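Local coordinates for genome polyprotein (Chicken sicinivirus JSY, PDB 6QWT) that probably replicates the viral RNA as an RNA-dependent RNA polymerase, the 3Dpol portion of the viral polyprotein, at residues A[237-241]-A[304-308]; A[73-78]-A[309-314]; A[205-209]-A[301-305]; A[187-191]-A[267-272]; A[231-237]-A[359-364]. All coordinates share one frame; numbering follows the deposited sequence.

Contact 1: A[237-241]-A[304-308]; sequences FDSTI and NSMVN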
# COMPACT_ATOMS: atom_id res chain seq x y z
N PHE A 237 10.75 -2.21 2.79
CA PHE A 237 9.99 -3.45 2.84
C PHE A 237 9.88 -4.09 1.46
O PHE A 237 10.00 -5.31 1.31
CB PHE A 237 8.60 -3.18 3.41
CG PHE A 237 7.81 -4.42 3.73
CD1 PHE A 237 8.34 -5.40 4.55
CD2 PHE A 237 6.53 -4.58 3.23
CE1 PHE A 237 7.61 -6.54 4.86
CE2 PHE A 237 5.79 -5.72 3.53
CZ PHE A 237 6.33 -6.70 4.35
N ASP A 238 9.66 -3.27 0.42
CA ASP A 238 9.47 -3.78 -0.93
C ASP A 238 10.73 -4.39 -1.53
O ASP A 238 10.64 -5.06 -2.56
CB ASP A 238 8.94 -2.67 -1.84
CG ASP A 238 7.66 -2.05 -1.30
OD1 ASP A 238 6.70 -2.80 -1.05
OD2 ASP A 238 7.62 -0.81 -1.14
N SER A 239 11.89 -4.16 -0.92
CA SER A 239 13.13 -4.77 -1.38
C SER A 239 13.59 -5.93 -0.49
O SER A 239 14.24 -6.85 -0.99
CB SER A 239 14.25 -3.73 -1.45
OG SER A 239 14.02 -2.80 -2.49
N THR A 240 13.24 -5.91 0.79
CA THR A 240 13.79 -6.86 1.75
C THR A 240 12.95 -8.13 1.90
O THR A 240 13.39 -9.07 2.57
CB THR A 240 13.94 -6.20 3.12
OG1 THR A 240 12.70 -5.57 3.48
CG2 THR A 240 15.03 -5.14 3.07
N ILE A 241 11.76 -8.19 1.31
CA ILE A 241 10.92 -9.38 1.41
C ILE A 241 11.61 -10.53 0.70
O ILE A 241 11.93 -10.42 -0.49
CB ILE A 241 9.52 -9.14 0.84
CG1 ILE A 241 8.69 -8.27 1.78
CG2 ILE A 241 8.82 -10.47 0.59
CD1 ILE A 241 7.47 -7.68 1.12
N ASN A 304 1.17 -8.56 0.20
CA ASN A 304 2.12 -7.97 1.13
C ASN A 304 1.63 -8.10 2.57
O ASN A 304 2.42 -8.36 3.48
CB ASN A 304 2.37 -6.51 0.79
CG ASN A 304 3.59 -6.31 -0.09
OD1 ASN A 304 3.86 -7.13 -0.98
ND2 ASN A 304 4.32 -5.23 0.14
N SER A 305 0.32 -7.89 2.79
CA SER A 305 -0.26 -8.08 4.11
C SER A 305 0.00 -9.49 4.62
O SER A 305 0.43 -9.68 5.77
CB SER A 305 -1.76 -7.82 4.08
OG SER A 305 -2.04 -6.44 3.89
N MET A 306 -0.26 -10.49 3.78
CA MET A 306 -0.00 -11.87 4.17
C MET A 306 1.47 -12.08 4.47
O MET A 306 1.82 -12.69 5.48
CB MET A 306 -0.51 -12.82 3.09
CG MET A 306 -1.98 -12.61 2.77
SD MET A 306 -2.65 -13.69 1.49
CE MET A 306 -2.25 -15.28 2.15
N VAL A 307 2.36 -11.55 3.62
CA VAL A 307 3.80 -11.63 3.87
C VAL A 307 4.13 -11.03 5.22
O VAL A 307 4.88 -11.61 6.02
CB VAL A 307 4.58 -10.94 2.74
CG1 VAL A 307 6.03 -10.70 3.17
CG2 VAL A 307 4.52 -11.75 1.46
N ASN A 308 3.59 -9.85 5.50
CA ASN A 308 3.87 -9.19 6.77
C ASN A 308 3.37 -10.02 7.95
O ASN A 308 4.08 -10.17 8.95
CB ASN A 308 3.23 -7.80 6.77
CG ASN A 308 3.97 -6.81 7.62
OD1 ASN A 308 4.72 -7.19 8.52
ND2 ASN A 308 3.80 -5.53 7.32

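Contact 2: A[73-78]-A[309-314]; sequences AVKLYF and NISLLS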
# COMPACT_ATOMS: atom_id res chain seq x y z
N ALA A 73 5.10 -20.50 10.93
CA ALA A 73 4.34 -19.26 10.84
C ALA A 73 3.35 -19.30 9.69
O ALA A 73 2.22 -18.81 9.82
CB ALA A 73 5.29 -18.07 10.69
N VAL A 74 3.75 -19.88 8.56
CA VAL A 74 2.83 -20.04 7.43
C VAL A 74 1.61 -20.85 7.86
O VAL A 74 0.46 -20.44 7.62
CB VAL A 74 3.55 -20.69 6.24
CG1 VAL A 74 2.55 -21.04 5.15
CG2 VAL A 74 4.65 -19.78 5.71
N LYS A 75 1.84 -22.00 8.49
CA LYS A 75 0.73 -22.83 8.94
C LYS A 75 -0.14 -22.11 9.96
O LYS A 75 -1.37 -22.20 9.91
CB LYS A 75 1.26 -24.14 9.52
CG LYS A 75 2.12 -24.95 8.56
CD LYS A 75 1.32 -25.34 7.32
CE LYS A 75 2.18 -26.10 6.33
NZ LYS A 75 1.37 -26.56 5.16
N LEU A 76 0.48 -21.38 10.88
CA LEU A 76 -0.27 -20.67 11.91
C LEU A 76 -1.19 -19.62 11.29
O LEU A 76 -2.37 -19.52 11.64
CB LEU A 76 0.68 -20.02 12.91
CG LEU A 76 0.01 -19.27 14.06
CD1 LEU A 76 -0.93 -20.19 14.83
CD2 LEU A 76 1.06 -18.67 14.98
N TYR A 77 -0.66 -18.82 10.36
CA TYR A 77 -1.45 -17.76 9.75
C TYR A 77 -2.64 -18.34 8.98
O TYR A 77 -3.78 -17.92 9.18
CB TYR A 77 -0.57 -16.90 8.84
CG TYR A 77 -1.35 -15.90 8.02
CD1 TYR A 77 -1.94 -14.79 8.63
CD2 TYR A 77 -1.52 -16.06 6.65
CE1 TYR A 77 -2.66 -13.88 7.89
CE2 TYR A 77 -2.24 -15.14 5.91
CZ TYR A 77 -2.81 -14.05 6.54
OH TYR A 77 -3.53 -13.13 5.82
N PHE A 78 -2.38 -19.31 8.10
CA PHE A 78 -3.47 -19.90 7.33
C PHE A 78 -4.43 -20.71 8.19
O PHE A 78 -5.59 -20.88 7.80
CB PHE A 78 -2.91 -20.76 6.20
CG PHE A 78 -2.48 -19.97 5.01
CD1 PHE A 78 -3.40 -19.58 4.05
CD2 PHE A 78 -1.15 -19.59 4.86
CE1 PHE A 78 -3.00 -18.84 2.95
CE2 PHE A 78 -0.75 -18.86 3.77
CZ PHE A 78 -1.67 -18.48 2.81
N ASN A 309 2.15 -10.55 7.85
CA ASN A 309 1.62 -11.40 8.92
C ASN A 309 2.52 -12.60 9.17
O ASN A 309 2.88 -12.90 10.31
CB ASN A 309 0.20 -11.86 8.58
CG ASN A 309 -0.87 -10.90 9.08
OD1 ASN A 309 -1.58 -11.19 10.04
ND2 ASN A 309 -1.01 -9.76 8.41
N ILE A 310 2.91 -13.29 8.09
CA ILE A 310 3.76 -14.48 8.22
C ILE A 310 5.09 -14.12 8.86
O ILE A 310 5.57 -14.82 9.76
CB ILE A 310 3.97 -15.13 6.84
CG1 ILE A 310 2.63 -15.45 6.17
CG2 ILE A 310 4.84 -16.37 6.96
CD1 ILE A 310 2.08 -16.79 6.49
N SER A 311 5.71 -13.04 8.40
CA SER A 311 7.03 -12.66 8.91
C SER A 311 6.97 -12.33 10.39
O SER A 311 7.80 -12.80 11.18
CB SER A 311 7.57 -11.48 8.10
OG SER A 311 7.59 -11.79 6.72
N LEU A 312 5.98 -11.52 10.80
CA LEU A 312 5.83 -11.18 12.22
C LEU A 312 5.60 -12.43 13.07
O LEU A 312 6.22 -12.58 14.13
CB LEU A 312 4.68 -10.20 12.40
CG LEU A 312 4.87 -8.78 11.86
CD1 LEU A 312 3.52 -8.10 11.65
CD2 LEU A 312 5.76 -7.97 12.79
N LEU A 313 4.72 -13.32 12.61
CA LEU A 313 4.46 -14.54 13.36
C LEU A 313 5.72 -15.40 13.48
O LEU A 313 5.95 -16.02 14.52
CB LEU A 313 3.33 -15.33 12.68
CG LEU A 313 1.92 -14.74 12.82
CD1 LEU A 313 0.98 -15.29 11.75
CD2 LEU A 313 1.35 -15.00 14.20
N SER A 314 6.55 -15.42 12.43
CA SER A 314 7.79 -16.21 12.51
C SER A 314 8.74 -15.63 13.55
O SER A 314 9.58 -16.35 14.10
CB SER A 314 8.46 -16.29 11.14
OG SER A 314 9.18 -15.10 10.84

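Contact 3: A[205-209]-A[301-305]; sequences GSAVG and SILNS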
# COMPACT_ATOMS: atom_id res chain seq x y z
N GLY A 205 -5.78 -10.51 9.28
CA GLY A 205 -4.65 -9.67 9.62
C GLY A 205 -4.36 -8.57 8.62
O GLY A 205 -3.25 -8.03 8.61
N SER A 206 -5.33 -8.21 7.79
CA SER A 206 -5.13 -7.24 6.73
C SER A 206 -6.15 -6.12 6.82
O SER A 206 -7.35 -6.36 7.00
CB SER A 206 -5.22 -7.90 5.35
OG SER A 206 -5.21 -6.93 4.32
N ALA A 207 -5.68 -4.88 6.67
CA ALA A 207 -6.53 -3.70 6.64
C ALA A 207 -6.76 -3.19 5.23
O ALA A 207 -7.37 -2.13 5.06
CB ALA A 207 -5.92 -2.59 7.51
N VAL A 208 -6.29 -3.91 4.21
CA VAL A 208 -6.46 -3.47 2.83
C VAL A 208 -7.94 -3.42 2.48
O VAL A 208 -8.70 -4.35 2.78
CB VAL A 208 -5.68 -4.40 1.88
CG1 VAL A 208 -5.99 -4.05 0.43
CG2 VAL A 208 -4.19 -4.31 2.16
N GLY A 209 -8.35 -2.33 1.84
CA GLY A 209 -9.74 -2.11 1.52
C GLY A 209 -10.52 -1.38 2.60
O GLY A 209 -11.74 -1.22 2.46
N SER A 301 -0.79 -5.30 -2.38
CA SER A 301 -0.99 -4.94 -0.98
C SER A 301 -1.65 -6.08 -0.21
O SER A 301 -1.40 -6.24 0.99
CB SER A 301 -1.82 -3.66 -0.88
OG SER A 301 -3.09 -3.83 -1.49
N ILE A 302 -2.49 -6.88 -0.88
CA ILE A 302 -3.11 -8.02 -0.22
C ILE A 302 -2.07 -9.09 0.09
O ILE A 302 -2.00 -9.61 1.20
CB ILE A 302 -4.25 -8.58 -1.09
CG1 ILE A 302 -5.51 -7.72 -0.95
CG2 ILE A 302 -4.57 -10.03 -0.72
CD1 ILE A 302 -6.06 -7.72 0.45
N LEU A 303 -1.24 -9.43 -0.91
CA LEU A 303 -0.18 -10.41 -0.69
C LEU A 303 0.91 -9.87 0.24
O LEU A 303 1.51 -10.64 0.99
CB LEU A 303 0.41 -10.84 -2.03
CG LEU A 303 -0.61 -11.36 -3.05
CD1 LEU A 303 0.06 -11.75 -4.35
CD2 LEU A 303 -1.40 -12.52 -2.47
N ASN A 304 1.17 -8.56 0.20
CA ASN A 304 2.12 -7.97 1.13
C ASN A 304 1.63 -8.10 2.57
O ASN A 304 2.42 -8.36 3.48
CB ASN A 304 2.37 -6.51 0.79
CG ASN A 304 3.59 -6.31 -0.09
OD1 ASN A 304 3.86 -7.13 -0.98
ND2 ASN A 304 4.32 -5.23 0.14
N SER A 305 0.32 -7.89 2.79
CA SER A 305 -0.26 -8.08 4.11
C SER A 305 0.00 -9.49 4.62
O SER A 305 0.43 -9.68 5.77
CB SER A 305 -1.76 -7.82 4.08
OG SER A 305 -2.04 -6.44 3.89

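Contact 4: A[187-191]-A[267-272]; sequences RMLFG and AVQKYV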
# COMPACT_ATOMS: atom_id res chain seq x y z
N ARG A 187 -6.29 -10.48 -11.32
CA ARG A 187 -7.62 -10.37 -10.73
C ARG A 187 -8.49 -11.57 -11.06
O ARG A 187 -9.47 -11.83 -10.35
CB ARG A 187 -8.31 -9.08 -11.21
CG ARG A 187 -7.59 -7.81 -10.79
CD ARG A 187 -8.27 -6.58 -11.37
NE ARG A 187 -8.86 -5.76 -10.31
CZ ARG A 187 -10.16 -5.53 -10.18
NH1 ARG A 187 -11.03 -6.06 -11.04
NH2 ARG A 187 -10.60 -4.77 -9.19
N MET A 188 -8.17 -12.31 -12.12
CA MET A 188 -8.89 -13.55 -12.38
C MET A 188 -8.46 -14.64 -11.41
O MET A 188 -9.29 -15.25 -10.73
CB MET A 188 -8.68 -13.99 -13.83
CG MET A 188 -9.42 -13.13 -14.84
SD MET A 188 -8.96 -13.52 -16.55
CE MET A 188 -9.71 -15.14 -16.74
N LEU A 189 -7.14 -14.88 -11.31
CA LEU A 189 -6.63 -15.98 -10.49
C LEU A 189 -6.90 -15.74 -9.01
O LEU A 189 -7.29 -16.67 -8.29
CB LEU A 189 -5.13 -16.15 -10.72
CG LEU A 189 -4.68 -16.56 -12.13
CD1 LEU A 189 -3.16 -16.48 -12.23
CD2 LEU A 189 -5.18 -17.95 -12.46
N PHE A 190 -6.68 -14.52 -8.53
CA PHE A 190 -6.75 -14.21 -7.11
C PHE A 190 -7.98 -13.38 -6.74
O PHE A 190 -8.08 -12.93 -5.59
CB PHE A 190 -5.48 -13.48 -6.67
CG PHE A 190 -4.22 -14.25 -6.95
CD1 PHE A 190 -3.79 -15.24 -6.08
CD2 PHE A 190 -3.47 -13.99 -8.08
CE1 PHE A 190 -2.63 -15.96 -6.33
CE2 PHE A 190 -2.31 -14.70 -8.34
CZ PHE A 190 -1.89 -15.68 -7.47
N GLY A 191 -8.90 -13.16 -7.68
CA GLY A 191 -10.06 -12.33 -7.39
C GLY A 191 -10.94 -12.89 -6.28
O GLY A 191 -11.51 -12.14 -5.49
N ALA A 267 -1.01 -22.39 -12.41
CA ALA A 267 -1.03 -20.96 -12.72
C ALA A 267 -0.85 -20.11 -11.47
O ALA A 267 -0.28 -19.01 -11.54
CB ALA A 267 -2.33 -20.59 -13.42
N VAL A 268 -1.32 -20.59 -10.32
CA VAL A 268 -1.19 -19.85 -9.08
C VAL A 268 0.28 -19.68 -8.71
O VAL A 268 0.76 -18.56 -8.50
CB VAL A 268 -1.99 -20.55 -7.97
CG1 VAL A 268 -3.46 -20.16 -8.06
CG2 VAL A 268 -1.86 -22.05 -8.13
N GLN A 269 1.02 -20.79 -8.63
CA GLN A 269 2.44 -20.71 -8.29
C GLN A 269 3.22 -19.92 -9.34
O GLN A 269 4.13 -19.16 -9.00
CB GLN A 269 3.03 -22.11 -8.15
CG GLN A 269 2.52 -22.89 -6.94
CD GLN A 269 1.57 -24.00 -7.33
OE1 GLN A 269 0.76 -23.85 -8.25
NE2 GLN A 269 1.66 -25.13 -6.64
N LYS A 270 2.87 -20.08 -10.62
CA LYS A 270 3.60 -19.39 -11.67
C LYS A 270 3.35 -17.89 -11.63
O LYS A 270 4.27 -17.10 -11.87
CB LYS A 270 3.22 -19.96 -13.04
CG LYS A 270 3.81 -21.34 -13.31
CD LYS A 270 5.18 -21.24 -13.97
CE LYS A 270 5.89 -22.59 -14.01
NZ LYS A 270 6.89 -22.74 -12.91
N TYR A 271 2.13 -17.46 -11.30
CA TYR A 271 1.88 -16.03 -11.20
C TYR A 271 2.59 -15.43 -9.99
O TYR A 271 3.12 -14.31 -10.07
CB TYR A 271 0.38 -15.74 -11.12
CG TYR A 271 0.06 -14.28 -11.34
CD1 TYR A 271 -0.29 -13.80 -12.60
CD2 TYR A 271 0.12 -13.36 -10.29
CE1 TYR A 271 -0.57 -12.46 -12.80
CE2 TYR A 271 -0.16 -12.03 -10.49
CZ TYR A 271 -0.51 -11.58 -11.75
OH TYR A 271 -0.79 -10.24 -11.94
N VAL A 272 2.63 -16.15 -8.87
CA VAL A 272 3.36 -15.66 -7.71
C VAL A 272 4.85 -15.59 -8.02
O VAL A 272 5.55 -14.69 -7.53
CB VAL A 272 3.05 -16.54 -6.48
CG1 VAL A 272 3.89 -16.11 -5.29
CG2 VAL A 272 1.57 -16.46 -6.15

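Contact 5: A[231-237]-A[359-364]; sequences ALDYSNF and YKVTPA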
# COMPACT_ATOMS: atom_id res chain seq x y z
N ALA A 231 2.92 -0.39 17.31
CA ALA A 231 3.02 0.00 15.91
C ALA A 231 4.48 -0.03 15.48
O ALA A 231 5.37 0.37 16.25
CB ALA A 231 2.44 1.40 15.67
N LEU A 232 4.74 -0.52 14.28
CA LEU A 232 6.08 -0.45 13.72
C LEU A 232 5.98 -0.34 12.21
O LEU A 232 4.94 -0.61 11.60
CB LEU A 232 6.93 -1.66 14.12
CG LEU A 232 6.47 -3.08 13.77
CD1 LEU A 232 6.78 -3.43 12.33
CD2 LEU A 232 7.12 -4.07 14.73
N ASP A 233 7.09 0.09 11.61
CA ASP A 233 7.17 0.28 10.17
C ASP A 233 8.45 -0.38 9.66
O ASP A 233 9.43 -0.52 10.39
CB ASP A 233 7.15 1.77 9.81
CG ASP A 233 6.92 2.01 8.33
OD1 ASP A 233 7.80 2.60 7.67
OD2 ASP A 233 5.85 1.59 7.82
N TYR A 234 8.41 -0.79 8.40
CA TYR A 234 9.59 -1.34 7.74
C TYR A 234 10.25 -0.27 6.90
O TYR A 234 9.57 0.56 6.28
CB TYR A 234 9.22 -2.53 6.85
CG TYR A 234 8.69 -3.75 7.58
CD1 TYR A 234 7.40 -3.78 8.09
CD2 TYR A 234 9.48 -4.88 7.73
CE1 TYR A 234 6.91 -4.90 8.74
CE2 TYR A 234 9.00 -6.01 8.38
CZ TYR A 234 7.72 -6.01 8.88
OH TYR A 234 7.24 -7.13 9.52
N SER A 235 11.57 -0.28 6.86
CA SER A 235 12.33 0.49 5.89
C SER A 235 12.71 -0.44 4.74
O SER A 235 13.27 -1.52 4.97
CB SER A 235 13.58 1.11 6.52
OG SER A 235 14.14 0.26 7.50
N ASN A 236 12.38 -0.03 3.52
CA ASN A 236 12.68 -0.81 2.31
C ASN A 236 12.01 -2.18 2.34
O ASN A 236 12.60 -3.19 1.97
CB ASN A 236 14.19 -0.94 2.10
CG ASN A 236 14.95 0.30 2.52
OD1 ASN A 236 14.87 1.35 1.87
ND2 ASN A 236 15.69 0.20 3.62
N PHE A 237 10.75 -2.21 2.79
CA PHE A 237 9.99 -3.45 2.84
C PHE A 237 9.88 -4.09 1.46
O PHE A 237 10.00 -5.31 1.31
CB PHE A 237 8.60 -3.18 3.41
CG PHE A 237 7.81 -4.42 3.73
CD1 PHE A 237 8.34 -5.40 4.55
CD2 PHE A 237 6.53 -4.58 3.23
CE1 PHE A 237 7.61 -6.54 4.86
CE2 PHE A 237 5.79 -5.72 3.53
CZ PHE A 237 6.33 -6.70 4.35
N TYR A 359 14.94 -7.83 6.95
CA TYR A 359 14.04 -6.77 7.40
C TYR A 359 14.74 -5.85 8.39
O TYR A 359 15.42 -6.31 9.31
CB TYR A 359 12.80 -7.37 8.05
CG TYR A 359 11.90 -8.17 7.14
CD1 TYR A 359 11.51 -7.69 5.90
CD2 TYR A 359 11.40 -9.41 7.55
CE1 TYR A 359 10.66 -8.43 5.08
CE2 TYR A 359 10.56 -10.14 6.75
CZ TYR A 359 10.19 -9.65 5.51
OH TYR A 359 9.35 -10.40 4.72
N LYS A 360 14.57 -4.55 8.20
CA LYS A 360 15.01 -3.54 9.16
C LYS A 360 13.75 -2.81 9.63
O LYS A 360 13.11 -2.10 8.85
CB LYS A 360 16.01 -2.56 8.54
CG LYS A 360 17.32 -3.19 8.09
CD LYS A 360 18.18 -2.16 7.35
CE LYS A 360 19.46 -2.78 6.81
NZ LYS A 360 19.83 -2.24 5.46
N VAL A 361 13.40 -2.98 10.90
CA VAL A 361 12.12 -2.51 11.41
C VAL A 361 12.36 -1.37 12.39
O VAL A 361 13.36 -1.36 13.13
CB VAL A 361 11.33 -3.66 12.05
CG1 VAL A 361 11.71 -3.87 13.49
CG2 VAL A 361 9.86 -3.41 11.91
N THR A 362 11.46 -0.38 12.38
CA THR A 362 11.61 0.86 13.14
C THR A 362 10.26 1.32 13.69
O THR A 362 9.21 0.83 13.26
CB THR A 362 12.20 1.97 12.27
OG1 THR A 362 11.37 2.17 11.12
CG2 THR A 362 13.63 1.63 11.82
N PRO A 363 10.25 2.26 14.65
CA PRO A 363 8.98 2.85 15.08
C PRO A 363 8.27 3.57 13.94
O PRO A 363 8.87 3.95 12.94
CB PRO A 363 9.41 3.84 16.17
CG PRO A 363 10.68 3.27 16.70
CD PRO A 363 11.37 2.66 15.52
N ALA A 364 6.96 3.75 14.13
CA ALA A 364 6.09 4.27 13.08
C ALA A 364 6.05 5.79 13.01
O ALA A 364 5.45 6.33 12.08
CB ALA A 364 4.67 3.73 13.26

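Contact 1: A[237-241]-A[304-308]
Phe237 and Asn304 run alongside each other with their ends pointing opposite ways, ring and side-chain amide planes 86° apart. The amide nitrogen ND2 of Asn304 comes 3.7 Å from Phe237 CE2. Farther out on the same ring, CZ meets Asn308 CG at 4.0 Å, and here the amide is turned by 35° against the ring. That second amide is held by a bond outside the pair, from Asn308 ND2 to Gly333 O.

The segments belong to polymerase motifs A and B of the palm. Asp238 closes the DYSNFD sequence of motif A, and Asn304 lies on the long helix 298-316 of motif B. Asp238 OD1 stands 3.6 Å from Asn304 ND2, the two side chains crossing at about a right angle. In related picornaviral polymerases the equivalent pair reads the ribose of the incoming nucleotide, a role consistent with this juxtaposition.

The remainder is apolar. Ile241 CD1 lies 3.5 Å above the plane of the Phe237 ring, offset toward its rim, while Ile241 CG2 touches Val307 CG1 at 3.8 Å. A chi1 of 165° turns Val307 CG1 away from its own amide nitrogen, toward Ile241 and Phe237; Phe246 of helix 243-256 also packs against Val307.

Contact 2: A[73-78]-A[309-314]
Tyr77 of helix 70-81 packs on Asn309, Ile310 and Leu313 of helix 298-316, and it can be followed atom by atom. Its CB already sits between two branched chains, 3.5 Å from Ile310 CD1 and 3.7 Å from Leu313 CD1. CG stays near the same isoleucine methyl. With CG anti to the backbone N (chi1 172°), the ring continues from there past Ile310 to Asn309. Of its two sides, CD2 keeps to Ile310 CD1, whereas CD1 and CE1 reach Asn309, CE1 lying 3.6 Å from Asn309 CB. The tyrosine and asparagine chains cross at about a right angle. At the tip, OH is bonded to Tyr204 O, beyond the two helices, so the buried hydroxyl is satisfied.

The rest of the interface is apolar. Ile310 divides its branches: CD1 touches Val74 CA, and CG2 meets Val74 CG2 at 3.6 Å. Ala73 is small enough for its CB to approach the opposing backbone, 3.4 Å from Ile310 O, and its CA is the one closest to the other segment, near that of Ser314. Leu76 CD2 meets Leu313 CD2 at 3.8 Å.

The axes of the two short segments approach to 8.6 Å, their N-to-C directions 119° apart. Helix 243-256 covers Val74 and Phe78, while strand 327-332 lies against Asn309 and Leu313, so the crossing joins helix 70-81 to the motif B helix of the palm.

Contact 3: A[205-209]-A[301-305]
Val208 and Ser305 meet beside the peptide carbonyl of Ser301, the flat group at the centre of this contact. Ser305 N and Ser305 OG reach Ser301 O from opposite faces of its plane, and the hydroxyl bond, 3.0 Å from Ser305 OG to Ser301 O, is tilted 21° from that plane. Val208 CG2 comes up to the same oxygen at 3.6 Å, so the group is flanked by two donors and a methyl.

Val208 is the wedge of the loop. Its CB touches Ile302 CD1 at 3.6 Å, CG1 lies 3.5 Å from Ser301 OG, and CG2 is equally near Ser305 OG. A chi1 of 173° directs CG1 to the hydroxyl of Ser301 and CG2 to that of Ser305, one helical turn on. The hydroxyl of Ser301 is bonded back to Val298 O.

The second touching point is Ser206, whose OG lies 3.2 Å from Ser305 OG, at most a long, weak hydrogen bond, since the Ser206 proton may turn to another acceptor. Met197 of helix 191-198 packs on both Ser206 and Ile302.

The helix is motif B, and the loop meets it through serines, a valine and an isoleucine. A buried serine hydroxyl bonded within its own helix turn presents little unmet polarity, which lets a valine lie directly on it. Between these two segments the contact is therefore chiefly van der Waals, while firmer polar ties of the loop, such as Gly205 O to Asn309 ND2, lie beside it.

Contact 4: A[187-191]-A[267-272]
Phe190 and Tyr271 supply the aromatic part of this contact. Their rings meet obliquely, planes at 58° and centroids 5.6 Å apart. The leading atom is Phe190 CE2, which comes to 3.4 Å from Tyr271 CD2, with the tyrosine carbons near the edge of the phenylalanine ring. The first torsion of Tyr271 (chi1 -166°) sets CG opposite the backbone N and swings the ring back across the gap toward helix 180-189.

Aliphatic contacts fill in around the rings. Leu189 CD1 meets Tyr271 CB at 3.8 Å, and its sister methyl CD2 rests on Ala267 CB at 4.0 Å. At the tip of the phenylalanine, CZ touches Val272 CG2 at 3.8 Å, the two chains crossing at about a right angle.

Polar atoms enter chiefly at the far end of Tyr271, whose OH bonds Ala182 O, about two turns earlier in helix 180-189. That bond ties the ring to the same helix whose end its carbons cover.

Ile257 and Leu146 add further apolar cover. Helix 180-189 follows strand 174-177 and helix 267-276 leads into strand 277-282, both strands of one mixed sheet; helix-on-helix packing beside such a sheet is consistent with the fingers of a right-hand polymerase.

Contact 5: A[231-237]-A[359-364]
Tyr234 and Tyr359 each turn CG anti to the carbonyl carbon (chi1 -65° in both), and the two rings are thereby brought together on one side of a strand pair. They meet edge-to-face: the edge of Tyr234 points to the face of Tyr359, with planes at 75°, and Tyr234 CE2 comes 3.8 Å from Tyr359 CG. Val361 CG2 sits above the centre of the Tyr234 ring in a CH-pi contact, 4.3 Å from the centroid. Phe237 CD1 covers the opposite face of that ring, offset toward the rim, and Phe237 CE1 also touches Tyr359 CE1 at 3.6 Å, which completes an aromatic cluster. Both hydroxyls find partners outside it: Tyr234 OH bonds Tyr353 OH, and Tyr359 OH bonds Ser311 OG.

The backbones pair alongside. Asp233 and Thr362 form an antiparallel hydrogen-bonded pair: Asp233 N to Thr362 O and Thr362 N to Asp233 O each span 2.8 Å, the first almost straight at 172°. Thr362 OG1 adds a weak bond to Asp233 O. Lys360 O is gripped twice by one residue, from Ser235 N and, at 2.9 Å, from Ser235 OG, which approaches above the carbonyl plane.

The strands belong to the antiparallel palm sheet of viral RNA polymerases: motif A, strand 230-235, lies between strand 335-340 of motif C and the outermost strand 360-362 of the motif D region. Asp233 is the first conserved aspartate of motif A, and Asp335, second in the GDD motif, is near it. In relatives the motif A aspartate and the first GDD aspartate, here Asp334, bind the catalytic metals, so this is probably the metal site.

Motif B helix 298-316 carries three of these contacts in sequence: contact 3 on its earlier turns, contact 1 on overlapping and following residues, contact 2 beyond, with the centre of contact 1 about 10 Å from that of contact 3 and 12 Å from that of contact 2. Contact 5 joins this group through shared Phe237 and through Tyr359 OH, 3.0 Å from Ser311 OG of contact 2. Asn309 ND2, 2.8 Å from Gly205 O, ties contacts 2 and 3. Contacts 1 and 5 bring motifs A, B and D round the probable active site. Contact 4 stands apart, its centre about 28 Å from that of contact 5, in the presumed fingers.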